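Side-chain contacts in tannase (Fusobacterium nucleatum subsp. nucleatum ATCC 25586, PDB 6YQ4), which probably hydrolyses the ester bonds of gallotannins, giving detoxicant activity against them and contributing to pathogen resistance: residues A[64-69]-A[488-493]; A[129-134]-A[373-378]; A[163-168]-A[242-247]. All coordinates share one frame; numbering follows the deposited sequence.

Contact 1: A[64-69]-A[488-493]; sequences GSYNSN and WIDNVV
Tyr66 makes the contact on behalf of the loop 64-69, pushing its phenol end toward Asp490 and Val493 on the C-terminal helix 482-493. With CG beside the backbone N (chi1 -63°), the ring leaves the loop heading for the helix and meets the Asp490 carboxylate almost at a right angle, their planes 84° apart. Asp490 OD1 lies at the ring edge, near its plane, 3.4 Å from Tyr66 OH; this is at most a weak hydrogen bond, since the phenol proton has another acceptor within reach. The stronger partner of that carboxylate oxygen is Tyr109 OH, and the Tyr109 ring also packs edge-to-face with Tyr66. Val493 points back at Tyr66, its CG1 methyl 3.6 Å from Tyr66 OH and 4.0 Å from Tyr66 CE2, so the phenol end sits between a carboxylate and a methyl group. Farther along, Asn67 OD1 accepts from Asn69 N at 2.7 Å, closing an Asx turn. Ser68, inside that turn, is hydrogen-bonded through its backbone to Gly155, one of the residues of the magnesium site. The contact ties this loop, which leads into strand 73-76, to the last helix of an alpha/beta-hydrolase fold.

Contact 2: A[129-134]-A[373-378]; sequences IGKAPA and KSDSKH
Lys131 reaches across to Asp375 in a partly buried lysine-aspartate salt bridge between two loops of the alpha/beta-hydrolase fold. One loop leads through a cis-proline, Pro133, into helix 134-148; the other joins helix 364-368 to helix 381-394. The backbones stay well apart, 8.5 Å between Lys131 CA and Asp375 CA, and the lysine chain spans the gap. From CB, which already points toward the other loop, the chain bends at chi2 (-62°) and then runs extended through CD. Contact begins at CE, which rests 3.4 Å from Asp375 O and 3.7 Å from Ser374 O, so a methylene polarised by its ammonium lies against two peptide oxygens. The ammonium at the tip collects several acceptors. Its closest across the contact is Asp375 O, 2.6 Å from Lys131 NZ, approached at a C=O...N angle of 131°. Asn367 O is its main partner outside the two loops, Arg119 O adds a weak bond, and the ring of Tyr128 makes a cation-pi contact; together they probably stabilise the charge of the buried lysine. Asp375 starts out pointing away from Lys131, but its CG is anti to the backbone N and beside the carbonyl carbon, which brings carboxylate and peptide oxygen to the same ammonium. The other carboxylate oxygen, OD2, is paired with Arg236 NE, while OD1 faces the lysine. Lys131 NZ lies 3.3 Å from Asp375 OD1 and meets it from above, 56° out of the carboxylate plane.

Contact 3: A[163-168]-A[242-247]; sequences NGTSAG and EYNDRS
The amide of Asn244, at the end of helix 240-244, lies against Thr165 and Ser166 where strand 160-163 gives way to helix 167-177. The side chains of Asn244 and Thr165 run antiparallel, alongside one another. The threonine methyl CG2, anti to its backbone N, rests 4.0 Å from Asn244 CG, and Thr165 CB is as far from Asn244 ND2. The two ends of the amide meet different surroundings. Its nitrogen, ND2, is 3.4 Å from Thr165 O and hydrogen-bonds to Val79 O outside the two segments, which probably sets the rotation of the amide. Its oxygen, OD1, is turned to the CB of Ser166 at 3.2 Å and has no hydrogen-bonding partner in the model, although the contact buries it. Ser166 keeps its hydroxyl apart from that oxygen: OG is anti to the backbone N (chi1 -157°), 3.9 Å from Asn244 OD1, and hydrogen-bonds to His476 NE2 instead. The helix end is also tied by Arg246, whose NE donates to Tyr243 O at 3.1 Å from well above the carbonyl plane, while NH2 is paired with Asp446. A glycerol, probably from the crystallisation liquor, lies about 4 Å from the Ser166 side chain, as such molecules often do in pockets. Ser166 itself holds a strained backbone with positive phi (71°), and Gly164 and Gly168, lacking side chains, let the chain turn tightly around it. Asn244 thus packs against the turn that carries the presumed nucleophile, Ser166 of a probable triad with His476 and Asp444. This sharp strand-turn-helix bend, with the sequence Gly-Thr-Ser-Ala-Gly, fits the nucleophile elbow of alpha/beta-hydrolases.

How the contacts relate
All three contacts are partly buried, but their places differ. Contact 3 lies near the middle of the chain, its centre about 8 Å from that of the chain, whereas contacts 1 and 2 sit farther out on opposite sides, with about 39 Å between their centres. No helix or strand is common to any two of them. Their chemistry also separates them: contact 1 pairs an aromatic ring with a methyl and a weak polar link, contact 2 is carried by charge, and contact 3 is mostly close packing of an amide against the presumed catalytic turn. Arg119 connects contacts 2 and 3, with a weak bond to a segment of each.

Contact 1: A[64-69]-A[488-493]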
ATOM      1  N   GLY A  64     -28.653   6.803   5.277  1.00 50.18           N
ATOM      2  CA  GLY A  64     -28.679   6.848   3.828  1.00 47.56           C
ATOM      3  C   GLY A  64     -29.348   5.589   3.320  1.00 50.62           C
ATOM      4  O   GLY A  64     -30.380   5.161   3.843  1.00 55.42           O
ATOM      5  N   SER A  65     -28.740   4.964   2.308  1.00 49.00           N
ATOM      6  CA  SER A  65     -29.226   3.694   1.786  1.00 49.85           C
ATOM      7  C   SER A  65     -28.890   2.506   2.675  1.00 50.62           C
ATOM      8  O   SER A  65     -29.373   1.406   2.398  1.00 50.47           O
ATOM      9  CB  SER A  65     -28.639   3.439   0.392  1.00 56.34           C
ATOM     10  OG  SER A  65     -28.504   4.644  -0.347  1.00 61.04           O
ATOM     11  N   TYR A  66     -28.085   2.686   3.721  1.00 54.19           N
ATOM     12  CA  TYR A  66     -27.470   1.573   4.437  1.00 51.13           C
ATOM     13  C   TYR A  66     -28.245   1.226   5.705  1.00 54.10           C
ATOM     14  O   TYR A  66     -28.676   2.112   6.450  1.00 61.72           O
ATOM     15  CB  TYR A  66     -26.016   1.898   4.794  1.00 36.27           C
ATOM     16  CG  TYR A  66     -25.090   2.101   3.599  1.00 39.43           C
ATOM     17  CD1 TYR A  66     -23.965   2.937   3.696  1.00 33.46           C
ATOM     18  CD2 TYR A  66     -25.319   1.448   2.387  1.00 35.03           C
ATOM     19  CE1 TYR A  66     -23.123   3.125   2.621  1.00 32.31           C
ATOM     20  CE2 TYR A  66     -24.477   1.631   1.302  1.00 33.87           C
ATOM     21  CZ  TYR A  66     -23.384   2.470   1.420  1.00 35.29           C
ATOM     22  OH  TYR A  66     -22.532   2.640   0.355  1.00 31.48           O
ATOM     23  N   ASN A  67     -28.419  -0.073   5.950  1.00 51.34           N
ATOM     24  CA  ASN A  67     -29.058  -0.521   7.182  1.00 45.87           C
ATOM     25  C   ASN A  67     -28.212  -1.585   7.870  1.00 45.32           C
ATOM     26  O   ASN A  67     -27.070  -1.829   7.478  1.00 49.21           O
ATOM     27  CB  ASN A  67     -30.480  -1.036   6.908  1.00 49.75           C
ATOM     28  CG  ASN A  67     -30.512  -2.236   5.965  1.00 55.85           C
ATOM     29  OD1 ASN A  67     -29.724  -3.173   6.093  1.00 57.92           O
ATOM     30  ND2 ASN A  67     -31.447  -2.214   5.016  1.00 60.49           N
ATOM     31  N   SER A  68     -28.772  -2.244   8.878  1.00 53.31           N
ATOM     32  CA  SER A  68     -28.001  -3.196   9.666  1.00 56.96           C
ATOM     33  C   SER A  68     -27.727  -4.521   8.952  1.00 58.84           C
ATOM     34  O   SER A  68     -26.933  -5.314   9.462  1.00 63.57           O
ATOM     35  CB  SER A  68     -28.721  -3.464  10.980  1.00 54.82           C
ATOM     36  OG  SER A  68     -28.483  -4.794  11.384  1.00 62.99           O
ATOM     37  N   ASN A  69     -28.368  -4.796   7.815  1.00 56.10           N
ATOM     38  CA  ASN A  69     -28.056  -5.968   7.001  1.00 61.17           C
ATOM     39  C   ASN A  69     -27.362  -5.594   5.700  1.00 58.69           C
ATOM     40  O   ASN A  69     -27.013  -6.474   4.905  1.00 57.07           O
ATOM     41  CB  ASN A  69     -29.331  -6.758   6.692  1.00 66.54           C
ATOM     42  CG  ASN A  69     -29.931  -7.393   7.923  1.00 75.05           C
ATOM     43  OD1 ASN A  69     -29.807  -8.599   8.132  1.00 78.81           O
ATOM     44  ND2 ASN A  69     -30.578  -6.583   8.756  1.00 79.41           N
ATOM     45  N   TRP A 488     -16.353   7.419  -4.125  1.00 31.26           N
ATOM     46  CA  TRP A 488     -16.009   6.232  -4.903  1.00 25.92           C
ATOM     47  C   TRP A 488     -16.578   4.965  -4.276  1.00 35.09           C
ATOM     48  O   TRP A 488     -17.137   4.114  -4.979  1.00 29.27           O
ATOM     49  CB  TRP A 488     -14.495   6.133  -5.040  1.00 24.45           C
ATOM     50  CG  TRP A 488     -14.027   4.931  -5.790  1.00 31.87           C
ATOM     51  CD1 TRP A 488     -14.000   4.775  -7.143  1.00 39.22           C
ATOM     52  CD2 TRP A 488     -13.527   3.711  -5.238  1.00 23.09           C
ATOM     53  NE1 TRP A 488     -13.507   3.537  -7.471  1.00 33.37           N
ATOM     54  CE2 TRP A 488     -13.214   2.860  -6.320  1.00 22.55           C
ATOM     55  CE3 TRP A 488     -13.314   3.254  -3.937  1.00 22.39           C
ATOM     56  CZ2 TRP A 488     -12.705   1.575  -6.142  1.00 21.88           C
ATOM     57  CZ3 TRP A 488     -12.786   1.983  -3.760  1.00 25.27           C
ATOM     58  CH2 TRP A 488     -12.491   1.160  -4.858  1.00 26.56           C
ATOM     59  N   ILE A 489     -16.452   4.821  -2.949  1.00 32.51           N
ATOM     60  CA  ILE A 489     -16.939   3.614  -2.287  1.00 29.31           C
ATOM     61  C   ILE A 489     -18.453   3.522  -2.408  1.00 35.20           C
ATOM     62  O   ILE A 489     -19.006   2.462  -2.731  1.00 42.41           O
ATOM     63  CB  ILE A 489     -16.508   3.576  -0.807  1.00 34.28           C
ATOM     64  CG1 ILE A 489     -15.003   3.552  -0.640  1.00 26.53           C
ATOM     65  CG2 ILE A 489     -17.132   2.376  -0.091  1.00 39.41           C
ATOM     66  CD1 ILE A 489     -14.586   3.531   0.803  1.00 27.88           C
ATOM     67  N   ASP A 490     -19.150   4.622  -2.114  1.00 37.85           N
ATOM     68  CA  ASP A 490     -20.603   4.660  -2.304  1.00 43.90           C
ATOM     69  C   ASP A 490     -20.990   4.241  -3.722  1.00 39.56           C
ATOM     70  O   ASP A 490     -21.908   3.436  -3.918  1.00 32.57           O
ATOM     71  CB  ASP A 490     -21.152   6.062  -2.001  1.00 53.07           C
ATOM     72  CG  ASP A 490     -21.463   6.271  -0.523  1.00 66.06           C
ATOM     73  OD1 ASP A 490     -20.874   5.564   0.324  1.00 70.16           O
ATOM     74  OD2 ASP A 490     -22.300   7.143  -0.204  1.00 72.17           O
ATOM     75  N   ASN A 491     -20.289   4.779  -4.727  1.00 30.03           N
ATOM     76  CA  ASN A 491     -20.616   4.459  -6.112  1.00 35.73           C
ATOM     77  C   ASN A 491     -20.325   3.004  -6.427  1.00 42.39           C
ATOM     78  O   ASN A 491     -21.142   2.314  -7.046  1.00 49.80           O
ATOM     79  CB  ASN A 491     -19.838   5.348  -7.069  1.00 35.13           C
ATOM     80  CG  ASN A 491     -20.170   5.052  -8.501  1.00 54.95           C
ATOM     81  OD1 ASN A 491     -21.295   5.292  -8.937  1.00 68.33           O
ATOM     82  ND2 ASN A 491     -19.210   4.508  -9.247  1.00 57.43           N
ATOM     83  N   VAL A 492     -19.165   2.520  -5.993  1.00 38.83           N
ATOM     84  CA  VAL A 492     -18.753   1.145  -6.240  1.00 31.18           C
ATOM     85  C   VAL A 492     -19.681   0.148  -5.536  1.00 37.11           C
ATOM     86  O   VAL A 492     -19.979  -0.934  -6.069  1.00 34.27           O
ATOM     87  CB  VAL A 492     -17.278   1.048  -5.809  1.00 42.68           C
ATOM     88  CG1 VAL A 492     -16.886  -0.340  -5.419  1.00 46.72           C
ATOM     89  CG2 VAL A 492     -16.385   1.615  -6.920  1.00 41.36           C
ATOM     90  N   VAL A 493     -20.195   0.512  -4.357  1.00 36.19           N
ATOM     91  CA  VAL A 493     -21.100  -0.363  -3.616  1.00 37.62           C
ATOM     92  C   VAL A 493     -22.475  -0.427  -4.281  1.00 39.50           C
ATOM     93  O   VAL A 493     -23.211  -1.403  -4.094  1.00 33.34           O
ATOM     94  CB  VAL A 493     -21.178   0.125  -2.158  1.00 42.07           C
ATOM     95  CG1 VAL A 493     -22.396  -0.434  -1.454  1.00 43.90           C
ATOM     96  CG2 VAL A 493     -19.897  -0.243  -1.408  1.00 39.79           C
TER

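Contact 2: A[129-134]-A[373-378]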
ATOM      1  N   ILE A 129       8.890 -12.758  14.559  1.00 43.77           N
ATOM      2  CA  ILE A 129       7.553 -13.286  14.325  1.00 36.23           C
ATOM      3  C   ILE A 129       6.732 -12.410  13.394  1.00 40.49           C
ATOM      4  O   ILE A 129       5.541 -12.680  13.194  1.00 27.80           O
ATOM      5  CB  ILE A 129       6.802 -13.486  15.656  1.00 33.69           C
ATOM      6  CG1 ILE A 129       6.681 -12.143  16.373  1.00 30.49           C
ATOM      7  CG2 ILE A 129       7.520 -14.499  16.518  1.00 33.12           C
ATOM      8  CD1 ILE A 129       5.771 -12.160  17.559  1.00 31.27           C
ATOM      9  N   GLY A 130       7.324 -11.365  12.823  1.00 35.59           N
ATOM     10  CA  GLY A 130       6.569 -10.465  11.975  1.00 31.38           C
ATOM     11  C   GLY A 130       7.264 -10.145  10.669  1.00 33.47           C
ATOM     12  O   GLY A 130       6.981  -9.124  10.031  1.00 30.33           O
ATOM     13  N   LYS A 131       8.202 -11.001  10.281  1.00 32.04           N
ATOM     14  CA  LYS A 131       8.751 -10.927   8.947  1.00 24.88           C
ATOM     15  C   LYS A 131       7.744 -11.492   7.956  1.00 32.30           C
ATOM     16  O   LYS A 131       6.797 -12.198   8.322  1.00 31.55           O
ATOM     17  CB  LYS A 131      10.067 -11.694   8.848  1.00 26.09           C
ATOM     18  CG  LYS A 131      11.071 -11.379   9.939  1.00 31.47           C
ATOM     19  CD  LYS A 131      11.466  -9.922   9.894  1.00 27.35           C
ATOM     20  CE  LYS A 131      12.875  -9.750  10.412  1.00 27.43           C
ATOM     21  NZ  LYS A 131      13.368  -8.378  10.173  1.00 33.43           N
ATOM     22  N   ALA A 132       7.969 -11.175   6.688  1.00 32.44           N
ATOM     23  CA  ALA A 132       7.077 -11.605   5.619  1.00 29.59           C
ATOM     24  C   ALA A 132       6.843 -13.112   5.701  1.00 32.24           C
ATOM     25  O   ALA A 132       7.789 -13.875   5.912  1.00 32.09           O
ATOM     26  CB  ALA A 132       7.686 -11.232   4.268  1.00 23.17           C
ATOM     27  N   PRO A 133       5.609 -13.589   5.521  1.00 40.19           N
ATOM     28  CA  PRO A 133       4.371 -12.906   5.127  1.00 33.93           C
ATOM     29  C   PRO A 133       3.368 -12.643   6.268  1.00 34.20           C
ATOM     30  O   PRO A 133       2.172 -12.639   6.011  1.00 36.92           O
ATOM     31  CB  PRO A 133       3.786 -13.890   4.120  1.00 23.27           C
ATOM     32  CG  PRO A 133       4.172 -15.259   4.734  1.00 24.81           C
ATOM     33  CD  PRO A 133       5.477 -15.057   5.439  1.00 34.94           C
ATOM     34  N   ALA A 134       3.850 -12.386   7.487  1.00 34.26           N
ATOM     35  CA  ALA A 134       2.965 -12.258   8.647  1.00 33.43           C
ATOM     36  C   ALA A 134       1.864 -11.213   8.444  1.00 29.21           C
ATOM     37  O   ALA A 134       0.699 -11.460   8.772  1.00 30.77           O
ATOM     38  CB  ALA A 134       3.781 -11.915   9.905  1.00 31.95           C
ATOM     39  N   LYS A 373      15.230 -16.107  12.208  1.00 46.37           N
ATOM     40  CA  LYS A 373      16.571 -16.007  12.739  1.00 38.97           C
ATOM     41  C   LYS A 373      17.459 -15.032  11.982  1.00 38.18           C
ATOM     42  O   LYS A 373      18.662 -14.949  12.259  1.00 51.31           O
ATOM     43  CB  LYS A 373      17.231 -17.376  12.757  1.00 51.40           C
ATOM     44  CG  LYS A 373      18.314 -17.346  13.826  1.00 60.96           C
ATOM     45  CD  LYS A 373      18.650 -18.757  14.140  1.00 67.56           C
ATOM     46  CE  LYS A 373      20.024 -19.167  13.685  1.00 73.09           C
ATOM     47  NZ  LYS A 373      19.693 -20.554  13.384  1.00 74.73           N
ATOM     48  N   SER A 374      16.910 -14.280  11.049  1.00 36.13           N
ATOM     49  CA  SER A 374      17.704 -13.371  10.240  1.00 41.72           C
ATOM     50  C   SER A 374      16.960 -12.056  10.224  1.00 33.57           C
ATOM     51  O   SER A 374      15.762 -12.046   9.952  1.00 32.26           O
ATOM     52  CB  SER A 374      17.885 -13.895   8.802  1.00 45.58           C
ATOM     53  OG  SER A 374      18.886 -14.895   8.717  1.00 55.76           O
ATOM     54  N   ASP A 375      17.656 -10.956  10.513  1.00 37.79           N
ATOM     55  CA  ASP A 375      16.962  -9.677  10.611  1.00 35.11           C
ATOM     56  C   ASP A 375      16.694  -9.049   9.237  1.00 37.76           C
ATOM     57  O   ASP A 375      15.705  -8.321   9.086  1.00 36.50           O
ATOM     58  CB  ASP A 375      17.760  -8.716  11.492  1.00 40.32           C
ATOM     59  CG  ASP A 375      16.952  -7.505  11.908  1.00 40.72           C
ATOM     60  OD1 ASP A 375      15.786  -7.691  12.291  1.00 37.85           O
ATOM     61  OD2 ASP A 375      17.471  -6.372  11.826  1.00 40.47           O
ATOM     62  N   SER A 376      17.547  -9.299   8.237  1.00 34.97           N
ATOM     63  CA  SER A 376      17.290  -8.801   6.890  1.00 29.75           C
ATOM     64  C   SER A 376      17.854  -9.783   5.879  1.00 40.08           C
ATOM     65  O   SER A 376      18.660 -10.653   6.213  1.00 31.34           O
ATOM     66  CB  SER A 376      17.918  -7.434   6.621  1.00 28.79           C
ATOM     67  OG  SER A 376      19.316  -7.467   6.880  1.00 30.34           O
ATOM     68  N   LYS A 377      17.399  -9.636   4.631  1.00 33.10           N
ATOM     69  CA  LYS A 377      17.868 -10.452   3.520  1.00 28.98           C
ATOM     70  C   LYS A 377      17.770  -9.624   2.249  1.00 38.54           C
ATOM     71  O   LYS A 377      17.173  -8.541   2.229  1.00 32.51           O
ATOM     72  CB  LYS A 377      17.068 -11.751   3.354  1.00 29.16           C
ATOM     73  CG  LYS A 377      17.087 -12.702   4.542  1.00 30.53           C
ATOM     74  CD  LYS A 377      16.809 -14.126   4.121  1.00 31.34           C
ATOM     75  CE  LYS A 377      16.330 -15.002   5.272  1.00 32.34           C
ATOM     76  NZ  LYS A 377      16.018 -16.398   4.838  1.00 33.25           N
ATOM     77  N   HIS A 378      18.387 -10.139   1.189  1.00 33.51           N
ATOM     78  CA  HIS A 378      18.150  -9.635  -0.150  1.00 38.44           C
ATOM     79  C   HIS A 378      16.883 -10.243  -0.721  1.00 40.92           C
ATOM     80  O   HIS A 378      16.362 -11.239  -0.216  1.00 42.60           O
ATOM     81  CB  HIS A 378      19.328  -9.945  -1.067  1.00 39.23           C
ATOM     82  CG  HIS A 378      20.607  -9.344  -0.593  1.00 36.27           C
ATOM     83  ND1 HIS A 378      20.786  -7.982  -0.496  1.00 33.84           N
ATOM     84  CD2 HIS A 378      21.745  -9.915  -0.130  1.00 38.05           C
ATOM     85  CE1 HIS A 378      21.992  -7.737  -0.009  1.00 43.59           C
ATOM     86  NE2 HIS A 378      22.596  -8.891   0.216  1.00 42.71           N
TER

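Contact 3: A[163-168]-A[242-247]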
ATOM      1  N   ASN A 163      -8.544  -0.487   2.961  1.00 23.63           N
ATOM      2  CA  ASN A 163      -7.801   0.765   2.823  1.00 19.00           C
ATOM      3  C   ASN A 163      -6.427   0.659   3.501  1.00 22.39           C
ATOM      4  O   ASN A 163      -6.250  -0.043   4.498  1.00 24.55           O
ATOM      5  CB  ASN A 163      -8.586   1.950   3.415  1.00 18.90           C
ATOM      6  CG  ASN A 163      -8.059   3.303   2.940  1.00 30.51           C
ATOM      7  OD1 ASN A 163      -7.720   3.478   1.764  1.00 26.36           O
ATOM      8  ND2 ASN A 163      -7.988   4.272   3.858  1.00 26.85           N
ATOM      9  N   GLY A 164      -5.449   1.354   2.930  1.00 17.41           N
ATOM     10  CA  GLY A 164      -4.110   1.423   3.485  1.00 22.14           C
ATOM     11  C   GLY A 164      -3.299   2.481   2.770  1.00 23.88           C
ATOM     12  O   GLY A 164      -3.684   2.997   1.722  1.00 20.56           O
ATOM     13  N   THR A 165      -2.163   2.805   3.367  1.00 33.96           N
ATOM     14  CA  THR A 165      -1.248   3.820   2.862  1.00 26.08           C
ATOM     15  C   THR A 165       0.143   3.223   2.855  1.00 24.57           C
ATOM     16  O   THR A 165       0.571   2.634   3.855  1.00 18.64           O
ATOM     17  CB  THR A 165      -1.256   5.084   3.739  1.00 31.58           C
ATOM     18  OG1 THR A 165      -2.547   5.714   3.691  1.00 25.03           O
ATOM     19  CG2 THR A 165      -0.184   6.062   3.277  1.00 28.21           C
ATOM     20  N   SER A 166       0.824   3.344   1.717  1.00 29.21           N
ATOM     21  CA  SER A 166       2.246   3.038   1.602  1.00 30.54           C
ATOM     22  C   SER A 166       2.428   1.543   1.688  1.00 26.47           C
ATOM     23  O   SER A 166       1.864   0.805   0.875  1.00 31.76           O
ATOM     24  CB  SER A 166       3.065   3.769   2.683  1.00 28.09           C
ATOM     25  OG  SER A 166       4.425   3.921   2.313  1.00 27.54           O
ATOM     26  N   ALA A 167       3.214   1.091   2.669  1.00 20.06           N
ATOM     27  CA  ALA A 167       3.300  -0.334   2.966  1.00 23.27           C
ATOM     28  C   ALA A 167       1.909  -0.912   3.191  1.00 30.67           C
ATOM     29  O   ALA A 167       1.599  -2.015   2.722  1.00 23.95           O
ATOM     30  CB  ALA A 167       4.187  -0.573   4.202  1.00 24.30           C
ATOM     31  N   GLY A 168       1.044  -0.158   3.881  1.00 26.00           N
ATOM     32  CA  GLY A 168      -0.320  -0.602   4.102  1.00 28.67           C
ATOM     33  C   GLY A 168      -1.200  -0.544   2.871  1.00 23.25           C
ATOM     34  O   GLY A 168      -2.214  -1.250   2.817  1.00 26.14           O
ATOM     35  N   GLU A 242       5.274   7.333  11.424  1.00 40.27           N
ATOM     36  CA  GLU A 242       6.266   8.227  10.840  1.00 38.51           C
ATOM     37  C   GLU A 242       6.590   7.894   9.399  1.00 45.87           C
ATOM     38  O   GLU A 242       7.189   8.727   8.716  1.00 71.05           O
ATOM     39  CB  GLU A 242       7.572   8.214  11.630  1.00 50.61           C
ATOM     40  CG  GLU A 242       7.414   8.143  13.129  1.00 55.74           C
ATOM     41  CD  GLU A 242       8.753   8.042  13.832  1.00 61.76           C
ATOM     42  OE1 GLU A 242       9.771   8.416  13.216  1.00 63.11           O
ATOM     43  OE2 GLU A 242       8.790   7.588  14.995  1.00 72.96           O
ATOM     44  N   TYR A 243       6.263   6.698   8.924  1.00 38.47           N
ATOM     45  CA  TYR A 243       6.470   6.427   7.509  1.00 39.66           C
ATOM     46  C   TYR A 243       5.373   7.048   6.654  1.00 39.94           C
ATOM     47  O   TYR A 243       5.624   7.435   5.504  1.00 36.99           O
ATOM     48  CB  TYR A 243       6.470   4.934   7.256  1.00 40.79           C
ATOM     49  CG  TYR A 243       7.759   4.230   7.486  1.00 30.96           C
ATOM     50  CD1 TYR A 243       8.730   4.229   6.514  1.00 25.96           C
ATOM     51  CD2 TYR A 243       7.972   3.511   8.650  1.00 29.10           C
ATOM     52  CE1 TYR A 243       9.900   3.567   6.697  1.00 27.88           C
ATOM     53  CE2 TYR A 243       9.127   2.847   8.846  1.00 33.30           C
ATOM     54  CZ  TYR A 243      10.093   2.875   7.871  1.00 29.92           C
ATOM     55  OH  TYR A 243      11.257   2.204   8.063  1.00 41.20           O
ATOM     56  N   ASN A 244       4.159   7.122   7.207  1.00 35.21           N
ATOM     57  CA  ASN A 244       2.912   7.423   6.514  1.00 35.45           C
ATOM     58  C   ASN A 244       2.444   8.862   6.689  1.00 42.16           C
ATOM     59  O   ASN A 244       1.766   9.392   5.806  1.00 48.46           O
ATOM     60  CB  ASN A 244       1.812   6.481   7.012  1.00 33.84           C
ATOM     61  CG  ASN A 244       1.977   5.063   6.488  1.00 31.31           C
ATOM     62  OD1 ASN A 244       2.937   4.749   5.778  1.00 31.44           O
ATOM     63  ND2 ASN A 244       1.054   4.200   6.845  1.00 41.45           N
ATOM     64  N   ASP A 245       2.778   9.510   7.800  1.00 41.35           N
ATOM     65  CA  ASP A 245       2.352  10.882   8.069  1.00 46.89           C
ATOM     66  C   ASP A 245       3.542  11.823   7.881  1.00 50.67           C
ATOM     67  O   ASP A 245       4.265  12.128   8.835  1.00 45.85           O
ATOM     68  CB  ASP A 245       1.789  10.999   9.467  1.00 48.61           C
ATOM     69  CG  ASP A 245       1.163  12.352   9.725  1.00 57.07           C
ATOM     70  OD1 ASP A 245       0.312  12.446  10.644  1.00 58.92           O
ATOM     71  OD2 ASP A 245       1.518  13.308   8.996  1.00 52.03           O
ATOM     72  N   ARG A 246       3.738  12.293   6.633  1.00 48.90           N
ATOM     73  CA  ARG A 246       4.824  13.215   6.283  1.00 49.43           C
ATOM     74  C   ARG A 246       4.619  14.650   6.848  1.00 60.63           C
ATOM     75  O   ARG A 246       5.394  15.547   6.485  1.00 64.55           O
ATOM     76  CB  ARG A 246       5.007  13.281   4.764  1.00 43.63           C
ATOM     77  CG  ARG A 246       5.572  12.015   4.165  1.00 33.67           C
ATOM     78  CD  ARG A 246       6.726  11.478   5.033  1.00 38.08           C
ATOM     79  NE  ARG A 246       7.053  10.099   4.684  1.00 35.48           N
ATOM     80  CZ  ARG A 246       7.795   9.734   3.645  1.00 32.50           C
ATOM     81  NH1 ARG A 246       8.320  10.644   2.823  1.00 36.40           N
ATOM     82  NH2 ARG A 246       8.012   8.449   3.427  1.00 27.67           N
ATOM     83  N   SER A 247       3.639  14.923   7.708  1.00 64.19           N
ATOM     84  CA  SER A 247       3.531  16.227   8.345  1.00 72.54           C
ATOM     85  C   SER A 247       4.240  16.284   9.697  1.00 79.51           C
ATOM     86  O   SER A 247       4.165  17.315  10.378  1.00 78.19           O
ATOM     87  CB  SER A 247       2.056  16.616   8.516  1.00 78.32           C
ATOM     88  OG  SER A 247       1.485  16.018   9.670  1.00 79.69           O
TER